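Side-chain contacts in Ufm1-specific protease (Caenorhabditis elegans, PDB 5EJJ), which is a thiol protease that recognises the ubiquitin-like modifier ufm-1 and hydrolyses the peptide bond at its C-terminal end, releasing it from target proteins: residues V133-S138 against E262-R267; S290-P295 against L301-L306. All blocks are in the same frame, centred on the assembly; numbering follows the deposited sequence.

Overall arrangement
After an N-terminal part with its own four-stranded sheet, the chain enters strand 127-139 of a mixed five-stranded sheet. The next 123 residues between the segments supply helix 144-156 and the other strands of that sheet. Contact 1 then closes this long loop by packing helix 253-280 against strand 127-139. The same helix leads on into strand 289-293. Contact 2 closes a loop of only five residues, as 301-306 turns back along 290-295 to form a hairpin. The two contacts follow in series and neither nest nor cross. Their centres lie about 15 Å apart. Arg267, on the helix of contact 1, joins them: its guanidinium reaches Gln305 and Ala291 of the hairpin.

Contact 1: V133-S138 against E262-R267; sequences VGYEWS and EAFNRR
Val133 and Tyr135 belong to strand 127-139 of a mixed five-stranded sheet, and they meet Phe264 of the long helix 253-280 in a helix-on-sheet packing. The local axes approach to 11.0 Å and their N-to-C directions differ by 48°. The Phe264 ring reaches out from the helix to the strand side chains. Its CG is anti to the backbone N (chi1 173°), which extends the ring from the helix to the strand. The CE2 corner makes the closest approach. Val133 CG1 lies 3.3 Å from Phe264 CE2, and the two side chains meet at a slant. The same methyl, Val133 CG1, is 3.8 Å from Phe264 CD2. Tyr135 CD1 is 4.1 Å from Phe264 CE2, with the two side chains running past each other in opposite directions. Phe162 adds an edge-to-face ring contact to Phe264, and Val243 of the adjoining strand touches Val133.

The Tyr135 ring leaves the strand with CG between the backbone N and the carbonyl carbon (chi1 46°). Tyr135 CE2 sits 3.6 Å above one face of the Trp137 ring, two residues along the strand, offset toward the rim. Leu155 and Ala268 also touch the tyrosine. Its hydroxyl approaches the helix backbone, where Tyr135 OH is 4.1 Å from Arg267 O. Thr271 OG1 is hydrogen-bonded to both of these oxygens and so links them. Arg267 sends its guanidinium away from the strand, to Gln305.

No hydrogen bond joins the strand and helix segments directly. The contact therefore rests on apolar packing around CE2 and CD2 of the Phe264 ring, while the tyrosine hydroxyl is hydrogen-bonded to Thr271, which also bonds Arg267 O.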
ATOM      1  N   VAL A 133      12.087 -13.312  10.654  1.00 15.61           N
ATOM      2  CA  VAL A 133      11.971 -14.250  11.744  1.00 16.09           C
ATOM      3  C   VAL A 133      11.603 -15.582  11.139  1.00 18.38           C
ATOM      4  O   VAL A 133      10.816 -15.628  10.195  1.00 20.60           O
ATOM      5  CB  VAL A 133      10.861 -13.846  12.684  1.00 14.42           C
ATOM      6  CG1 VAL A 133      10.771 -14.850  13.759  1.00 20.17           C
ATOM      7  CG2 VAL A 133      11.126 -12.473  13.272  1.00 12.91           C
ATOM      8  N   GLY A 134      12.180 -16.664  11.645  1.00 18.63           N
ATOM      9  CA  GLY A 134      11.858 -17.980  11.125  1.00 17.63           C
ATOM     10  C   GLY A 134      11.460 -18.907  12.243  1.00 16.83           C
ATOM     11  O   GLY A 134      11.870 -18.715  13.385  1.00 19.03           O
ATOM     12  N   TYR A 135      10.650 -19.907  11.939  1.00 16.44           N
ATOM     13  CA  TYR A 135      10.379 -20.931  12.941  1.00 19.72           C
ATOM     14  C   TYR A 135      10.045 -22.254  12.289  1.00 21.43           C
ATOM     15  O   TYR A 135       9.822 -22.321  11.082  1.00 23.94           O
ATOM     16  CB  TYR A 135       9.296 -20.502  13.937  1.00 18.82           C
ATOM     17  CG  TYR A 135       8.079 -19.894  13.295  1.00 23.66           C
ATOM     18  CD1 TYR A 135       8.022 -18.535  13.018  1.00 21.56           C
ATOM     19  CD2 TYR A 135       6.976 -20.674  12.969  1.00 25.43           C
ATOM     20  CE1 TYR A 135       6.919 -17.984  12.432  1.00 19.65           C
ATOM     21  CE2 TYR A 135       5.860 -20.119  12.388  1.00 22.52           C
ATOM     22  CZ  TYR A 135       5.847 -18.775  12.118  1.00 18.87           C
ATOM     23  OH  TYR A 135       4.746 -18.209  11.538  1.00 23.09           O
ATOM     24  N   GLU A 136      10.042 -23.311  13.084  1.00 23.40           N
ATOM     25  CA  GLU A 136       9.781 -24.635  12.558  1.00 26.84           C
ATOM     26  C   GLU A 136       8.651 -25.329  13.323  1.00 28.01           C
ATOM     27  O   GLU A 136       8.549 -25.223  14.544  1.00 26.75           O
ATOM     28  CB  GLU A 136      11.064 -25.442  12.596  1.00 30.74           C
ATOM     29  CG  GLU A 136      10.938 -26.866  12.135  1.00 45.06           C
ATOM     30  CD  GLU A 136      12.257 -27.601  12.260  1.00 60.76           C
ATOM     31  OE1 GLU A 136      12.879 -27.512  13.353  1.00 62.06           O
ATOM     32  OE2 GLU A 136      12.675 -28.243  11.263  1.00 57.83           O
ATOM     33  N   TRP A 137       7.791 -26.016  12.579  1.00 33.04           N
ATOM     34  CA  TRP A 137       6.570 -26.612  13.122  1.00 33.63           C
ATOM     35  C   TRP A 137       6.446 -28.042  12.680  1.00 40.33           C
ATOM     36  O   TRP A 137       6.591 -28.338  11.493  1.00 39.54           O
ATOM     37  CB  TRP A 137       5.346 -25.885  12.593  1.00 36.25           C
ATOM     38  CG  TRP A 137       5.011 -24.706  13.354  1.00 30.55           C
ATOM     39  CD1 TRP A 137       5.688 -24.224  14.422  1.00 28.27           C
ATOM     40  CD2 TRP A 137       3.904 -23.830  13.132  1.00 35.14           C
ATOM     41  NE1 TRP A 137       5.074 -23.091  14.895  1.00 41.84           N
ATOM     42  CE2 TRP A 137       3.969 -22.821  14.127  1.00 40.71           C
ATOM     43  CE3 TRP A 137       2.864 -23.797  12.200  1.00 33.00           C
ATOM     44  CZ2 TRP A 137       3.024 -21.781  14.229  1.00 29.01           C
ATOM     45  CZ3 TRP A 137       1.915 -22.762  12.305  1.00 43.57           C
ATOM     46  CH2 TRP A 137       2.007 -21.767  13.319  1.00 30.74           C
ATOM     47  N   SER A 138       6.152 -28.926  13.629  1.00 46.91           N
ATOM     48  CA  SER A 138       5.986 -30.334  13.316  1.00 41.69           C
ATOM     49  C   SER A 138       4.535 -30.770  13.432  1.00 48.16           C
ATOM     50  O   SER A 138       3.894 -30.572  14.470  1.00 47.78           O
ATOM     51  CB  SER A 138       6.883 -31.178  14.203  1.00 42.58           C
ATOM     52  OG  SER A 138       8.137 -31.360  13.575  1.00 50.41           O
ATOM     53  N   GLU A 262       3.725  -8.717  20.271  1.00 13.69           N
ATOM     54  CA  GLU A 262       2.383  -8.878  19.692  1.00 14.27           C
ATOM     55  C   GLU A 262       2.434  -9.007  18.170  1.00 14.72           C
ATOM     56  O   GLU A 262       1.673  -9.784  17.574  1.00 12.20           O
ATOM     57  CB  GLU A 262       1.473  -7.706  20.051  1.00 13.79           C
ATOM     58  CG  GLU A 262       0.055  -7.777  19.451  1.00 11.90           C
ATOM     59  CD  GLU A 262      -0.830  -8.849  20.086  1.00 19.93           C
ATOM     60  OE1 GLU A 262      -0.499  -9.357  21.191  1.00 25.00           O
ATOM     61  OE2 GLU A 262      -1.869  -9.197  19.474  1.00 22.54           O
ATOM     62  N   ALA A 263       3.331  -8.237  17.554  1.00 12.68           N
ATOM     63  CA  ALA A 263       3.505  -8.253  16.112  1.00 10.54           C
ATOM     64  C   ALA A 263       3.864  -9.667  15.660  1.00 12.55           C
ATOM     65  O   ALA A 263       3.218 -10.235  14.760  1.00 12.27           O
ATOM     66  CB  ALA A 263       4.570  -7.262  15.705  1.00  9.63           C
ATOM     67  N   PHE A 264       4.877 -10.235  16.313  1.00 12.00           N
ATOM     68  CA  PHE A 264       5.328 -11.590  16.027  1.00 12.53           C
ATOM     69  C   PHE A 264       4.249 -12.656  16.275  1.00 13.48           C
ATOM     70  O   PHE A 264       4.123 -13.610  15.496  1.00 12.52           O
ATOM     71  CB  PHE A 264       6.580 -11.942  16.839  1.00 13.71           C
ATOM     72  CG  PHE A 264       6.967 -13.369  16.710  1.00 13.70           C
ATOM     73  CD1 PHE A 264       6.655 -14.271  17.694  1.00 15.29           C
ATOM     74  CD2 PHE A 264       7.568 -13.829  15.552  1.00 16.86           C
ATOM     75  CE1 PHE A 264       6.983 -15.616  17.550  1.00 23.15           C
ATOM     76  CE2 PHE A 264       7.888 -15.173  15.397  1.00 19.70           C
ATOM     77  CZ  PHE A 264       7.606 -16.066  16.397  1.00 19.52           C
ATOM     78  N   ASN A 265       3.483 -12.508  17.356  1.00 11.87           N
ATOM     79  CA  ASN A 265       2.442 -13.477  17.637  1.00 11.44           C
ATOM     80  C   ASN A 265       1.313 -13.453  16.605  1.00 14.33           C
ATOM     81  O   ASN A 265       0.770 -14.501  16.268  1.00 16.53           O
ATOM     82  CB  ASN A 265       1.901 -13.347  19.059  1.00 15.01           C
ATOM     83  CG  ASN A 265       2.966 -13.600  20.130  1.00 20.74           C
ATOM     84  OD1 ASN A 265       4.052 -14.119  19.854  1.00 19.13           O
ATOM     85  ND2 ASN A 265       2.649 -13.231  21.363  1.00 21.76           N
ATOM     86  N   ARG A 266       0.985 -12.277  16.068  1.00 13.78           N
ATOM     87  CA  ARG A 266      -0.098 -12.171  15.092  1.00 10.34           C
ATOM     88  C   ARG A 266       0.283 -12.825  13.776  1.00 11.53           C
ATOM     89  O   ARG A 266      -0.531 -13.478  13.130  1.00 11.63           O
ATOM     90  CB  ARG A 266      -0.471 -10.714  14.863  1.00 10.54           C
ATOM     91  CG  ARG A 266      -1.093 -10.059  16.072  1.00 11.32           C
ATOM     92  CD  ARG A 266      -1.726  -8.758  15.748  1.00  8.81           C
ATOM     93  NE  ARG A 266      -2.393  -8.198  16.911  1.00  9.43           N
ATOM     94  CZ  ARG A 266      -2.882  -6.962  16.966  1.00 10.18           C
ATOM     95  NH1 ARG A 266      -2.781  -6.145  15.932  1.00 10.20           N
ATOM     96  NH2 ARG A 266      -3.472  -6.531  18.057  1.00 13.23           N
ATOM     97  N   ARG A 267       1.529 -12.642  13.370  1.00 11.58           N
ATOM     98  CA  ARG A 267       2.010 -13.292  12.166  1.00 12.16           C
ATOM     99  C   ARG A 267       1.976 -14.811  12.286  1.00 12.87           C
ATOM    100  O   ARG A 267       1.711 -15.497  11.308  1.00 13.08           O
ATOM    101  CB  ARG A 267       3.439 -12.855  11.880  1.00 14.26           C
ATOM    102  CG  ARG A 267       3.582 -11.483  11.333  1.00 12.45           C
ATOM    103  CD  ARG A 267       3.494 -11.523   9.834  1.00 14.56           C
ATOM    104  NE  ARG A 267       3.613 -10.180   9.286  1.00 14.76           N
ATOM    105  CZ  ARG A 267       3.455  -9.875   8.006  1.00 13.59           C
ATOM    106  NH1 ARG A 267       3.159 -10.821   7.118  1.00 12.98           N
ATOM    107  NH2 ARG A 267       3.582  -8.611   7.622  1.00 13.51           N
TER

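Contact 2: S290-P295 against L301-L306; sequences SATYLP and LLHLQL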
ATOM      1  N   SER A 290       5.476 -14.135   3.383  1.00 16.16           N
ATOM      2  CA  SER A 290       5.102 -12.962   4.151  1.00 16.28           C
ATOM      3  C   SER A 290       5.005 -11.679   3.331  1.00 18.96           C
ATOM      4  O   SER A 290       5.959 -11.287   2.656  1.00 22.93           O
ATOM      5  CB  SER A 290       6.060 -12.758   5.311  1.00 16.46           C
ATOM      6  OG  SER A 290       5.436 -13.194   6.502  1.00 18.93           O
ATOM      7  N   ALA A 291       3.856 -11.011   3.422  1.00 16.83           N
ATOM      8  CA  ALA A 291       3.651  -9.740   2.740  1.00 15.34           C
ATOM      9  C   ALA A 291       3.126  -8.662   3.677  1.00 13.37           C
ATOM     10  O   ALA A 291       2.447  -8.949   4.668  1.00 12.25           O
ATOM     11  CB  ALA A 291       2.698  -9.919   1.551  1.00 15.60           C
ATOM     12  N   THR A 292       3.446  -7.418   3.344  1.00 14.71           N
ATOM     13  CA  THR A 292       2.878  -6.244   4.000  1.00 13.47           C
ATOM     14  C   THR A 292       2.334  -5.307   2.915  1.00 14.15           C
ATOM     15  O   THR A 292       2.959  -5.130   1.868  1.00 15.40           O
ATOM     16  CB  THR A 292       3.931  -5.500   4.832  1.00 11.60           C
ATOM     17  OG1 THR A 292       4.610  -6.432   5.678  1.00 11.57           O
ATOM     18  CG2 THR A 292       3.284  -4.473   5.695  1.00 11.06           C
ATOM     19  N   TYR A 293       1.159  -4.738   3.154  1.00 11.46           N
ATOM     20  CA  TYR A 293       0.520  -3.859   2.204  1.00 10.12           C
ATOM     21  C   TYR A 293       0.060  -2.606   2.901  1.00 12.57           C
ATOM     22  O   TYR A 293      -0.069  -2.565   4.126  1.00 13.28           O
ATOM     23  CB  TYR A 293      -0.715  -4.516   1.618  1.00 11.52           C
ATOM     24  CG  TYR A 293      -0.451  -5.813   0.943  1.00 13.25           C
ATOM     25  CD1 TYR A 293      -0.524  -7.007   1.637  1.00 13.96           C
ATOM     26  CD2 TYR A 293      -0.136  -5.852  -0.393  1.00 17.47           C
ATOM     27  CE1 TYR A 293      -0.277  -8.211   1.012  1.00 16.34           C
ATOM     28  CE2 TYR A 293       0.102  -7.041  -1.037  1.00 19.99           C
ATOM     29  CZ  TYR A 293       0.041  -8.215  -0.332  1.00 20.39           C
ATOM     30  OH  TYR A 293       0.296  -9.384  -0.993  1.00 20.67           O
ATOM     31  N   LEU A 294      -0.206  -1.581   2.100  1.00 17.15           N
ATOM     32  CA  LEU A 294      -0.917  -0.391   2.550  1.00 15.61           C
ATOM     33  C   LEU A 294      -2.045  -0.215   1.571  1.00 13.92           C
ATOM     34  O   LEU A 294      -1.875   0.448   0.562  1.00 17.65           O
ATOM     35  CB  LEU A 294      -0.013   0.833   2.488  1.00 15.44           C
ATOM     36  CG  LEU A 294      -0.682   2.149   2.860  1.00 13.32           C
ATOM     37  CD1 LEU A 294      -1.345   1.992   4.188  1.00 13.47           C
ATOM     38  CD2 LEU A 294       0.349   3.249   2.940  1.00 20.03           C
ATOM     39  N   PRO A 295      -3.189  -0.847   1.837  1.00 11.39           N
ATOM     40  CA  PRO A 295      -4.317  -0.750   0.916  1.00 13.80           C
ATOM     41  C   PRO A 295      -4.694   0.690   0.667  1.00 16.79           C
ATOM     42  O   PRO A 295      -4.353   1.547   1.481  1.00 15.38           O
ATOM     43  CB  PRO A 295      -5.433  -1.468   1.667  1.00 13.96           C
ATOM     44  CG  PRO A 295      -4.710  -2.513   2.443  1.00 13.45           C
ATOM     45  CD  PRO A 295      -3.454  -1.805   2.917  1.00 13.13           C
ATOM     46  N   LEU A 301      -0.848  -0.306   8.276  1.00  7.63           N
ATOM     47  CA  LEU A 301      -0.527  -1.385   7.345  1.00  7.11           C
ATOM     48  C   LEU A 301      -1.397  -2.618   7.539  1.00  6.83           C
ATOM     49  O   LEU A 301      -2.091  -2.737   8.543  1.00  9.12           O
ATOM     50  CB  LEU A 301       0.943  -1.763   7.496  1.00  8.14           C
ATOM     51  CG  LEU A 301       1.937  -0.628   7.233  1.00 10.32           C
ATOM     52  CD1 LEU A 301       3.325  -0.988   7.729  1.00 12.32           C
ATOM     53  CD2 LEU A 301       1.977  -0.303   5.742  1.00 11.16           C
ATOM     54  N   LEU A 302      -1.354  -3.520   6.567  1.00  6.49           N
ATOM     55  CA  LEU A 302      -2.075  -4.789   6.588  1.00  6.78           C
ATOM     56  C   LEU A 302      -1.054  -5.901   6.426  1.00  8.85           C
ATOM     57  O   LEU A 302      -0.211  -5.842   5.529  1.00  8.93           O
ATOM     58  CB  LEU A 302      -3.046  -4.862   5.413  1.00  7.87           C
ATOM     59  CG  LEU A 302      -3.704  -6.197   5.056  1.00  6.88           C
ATOM     60  CD1 LEU A 302      -4.764  -6.610   6.039  1.00  7.51           C
ATOM     61  CD2 LEU A 302      -4.349  -6.054   3.739  1.00  9.35           C
ATOM     62  N   HIS A 303      -1.129  -6.921   7.281  1.00  8.55           N
ATOM     63  CA  HIS A 303      -0.075  -7.923   7.366  1.00  7.68           C
ATOM     64  C   HIS A 303      -0.625  -9.297   7.079  1.00  8.84           C
ATOM     65  O   HIS A 303      -1.577  -9.723   7.700  1.00 11.29           O
ATOM     66  CB  HIS A 303       0.527  -7.923   8.750  1.00  6.78           C
ATOM     67  CG  HIS A 303       0.821  -6.561   9.271  1.00  7.56           C
ATOM     68  ND1 HIS A 303       2.098  -6.053   9.330  1.00  7.02           N
ATOM     69  CD2 HIS A 303       0.006  -5.597   9.763  1.00  7.32           C
ATOM     70  CE1 HIS A 303       2.054  -4.837   9.839  1.00  7.59           C
ATOM     71  NE2 HIS A 303       0.796  -4.535  10.106  1.00  5.76           N
ATOM     72  N   LEU A 304      -0.030 -10.008   6.138  1.00  9.64           N
ATOM     73  CA  LEU A 304      -0.618 -11.263   5.729  1.00 10.40           C
ATOM     74  C   LEU A 304       0.434 -12.294   5.386  1.00 12.69           C
ATOM     75  O   LEU A 304       1.464 -11.982   4.778  1.00 12.87           O
ATOM     76  CB  LEU A 304      -1.524 -11.049   4.519  1.00 10.04           C
ATOM     77  CG  LEU A 304      -2.727 -10.120   4.668  1.00  7.72           C
ATOM     78  CD1 LEU A 304      -3.361  -9.906   3.321  1.00  8.26           C
ATOM     79  CD2 LEU A 304      -3.722 -10.690   5.660  1.00  7.16           C
ATOM     80  N   GLN A 305       0.159 -13.524   5.804  1.00 15.15           N
ATOM     81  CA  GLN A 305       0.878 -14.704   5.350  1.00 15.82           C
ATOM     82  C   GLN A 305       0.101 -15.210   4.148  1.00 17.20           C
ATOM     83  O   GLN A 305      -1.107 -15.473   4.254  1.00 18.33           O
ATOM     84  CB  GLN A 305       0.882 -15.750   6.449  1.00 15.71           C
ATOM     85  CG  GLN A 305       1.434 -15.218   7.724  1.00 12.62           C
ATOM     86  CD  GLN A 305       2.844 -14.754   7.523  1.00 15.99           C
ATOM     87  OE1 GLN A 305       3.115 -13.559   7.514  1.00 18.72           O
ATOM     88  NE2 GLN A 305       3.755 -15.698   7.319  1.00 18.09           N
ATOM     89  N   LEU A 306       0.772 -15.298   2.998  1.00 18.88           N
ATOM     90  CA  LEU A 306       0.101 -15.650   1.738  1.00 19.89           C
ATOM     91  C   LEU A 306       0.351 -17.097   1.295  1.00 21.41           C
ATOM     92  O   LEU A 306       1.499 -17.556   1.250  1.00 22.20           O
ATOM     93  CB  LEU A 306       0.542 -14.699   0.639  1.00 16.43           C
ATOM     94  CG  LEU A 306       0.141 -13.255   0.844  1.00 13.23           C
ATOM     95  CD1 LEU A 306       0.743 -12.438  -0.254  1.00 14.07           C
ATOM     96  CD2 LEU A 306      -1.369 -13.154   0.843  1.00 13.54           C
TER
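Ser290 to Tyr293 pair with Leu302 to Gln305 in an antiparallel beta hairpin. Ala291-Leu304 and Tyr293-Leu302 are the hydrogen-bonded pairs, and Ala291 N to Leu304 O measures 2.9 Å.

Ser290, Thr292, His303 and Gln305 share one face, beside helix 253-280. The Gln305 chain folds back at chi2 (-60°) and brings its amide to Ser290. Ser290 OG donates to Gln305 OE1 at 2.6 Å, approaching from the side of the carbonyl at a C=O...O angle of 110°. Gln305 OE1 also accepts from Arg267 NH1. Replacing Gln305 with an alanine would probably leave Ser290 OG without this acceptor and cost the Arg267 guanidinium one of its hydrogen bonds. Thr292 holds OG1 beside the backbone N (chi1 -50°), hydrogen-bonded to Glu242. This turns the threonine methyl to Leu301, with Thr292 CG2 4.0 Å from Leu301 CB.

Ala291, Tyr293, Leu302 and Leu304 line the other face, where helix 312-325 packs on Leu304 and Leu306. Pro295 CG rests 3.8 Å from Leu302 CD2, the two side chains crossing at about a right angle. Leu306 meets Tyr293 from the opposite direction, its CD1 near the ring plane at the edge. That same Leu306 CD1 lies 3.7 Å from Ala291 CB.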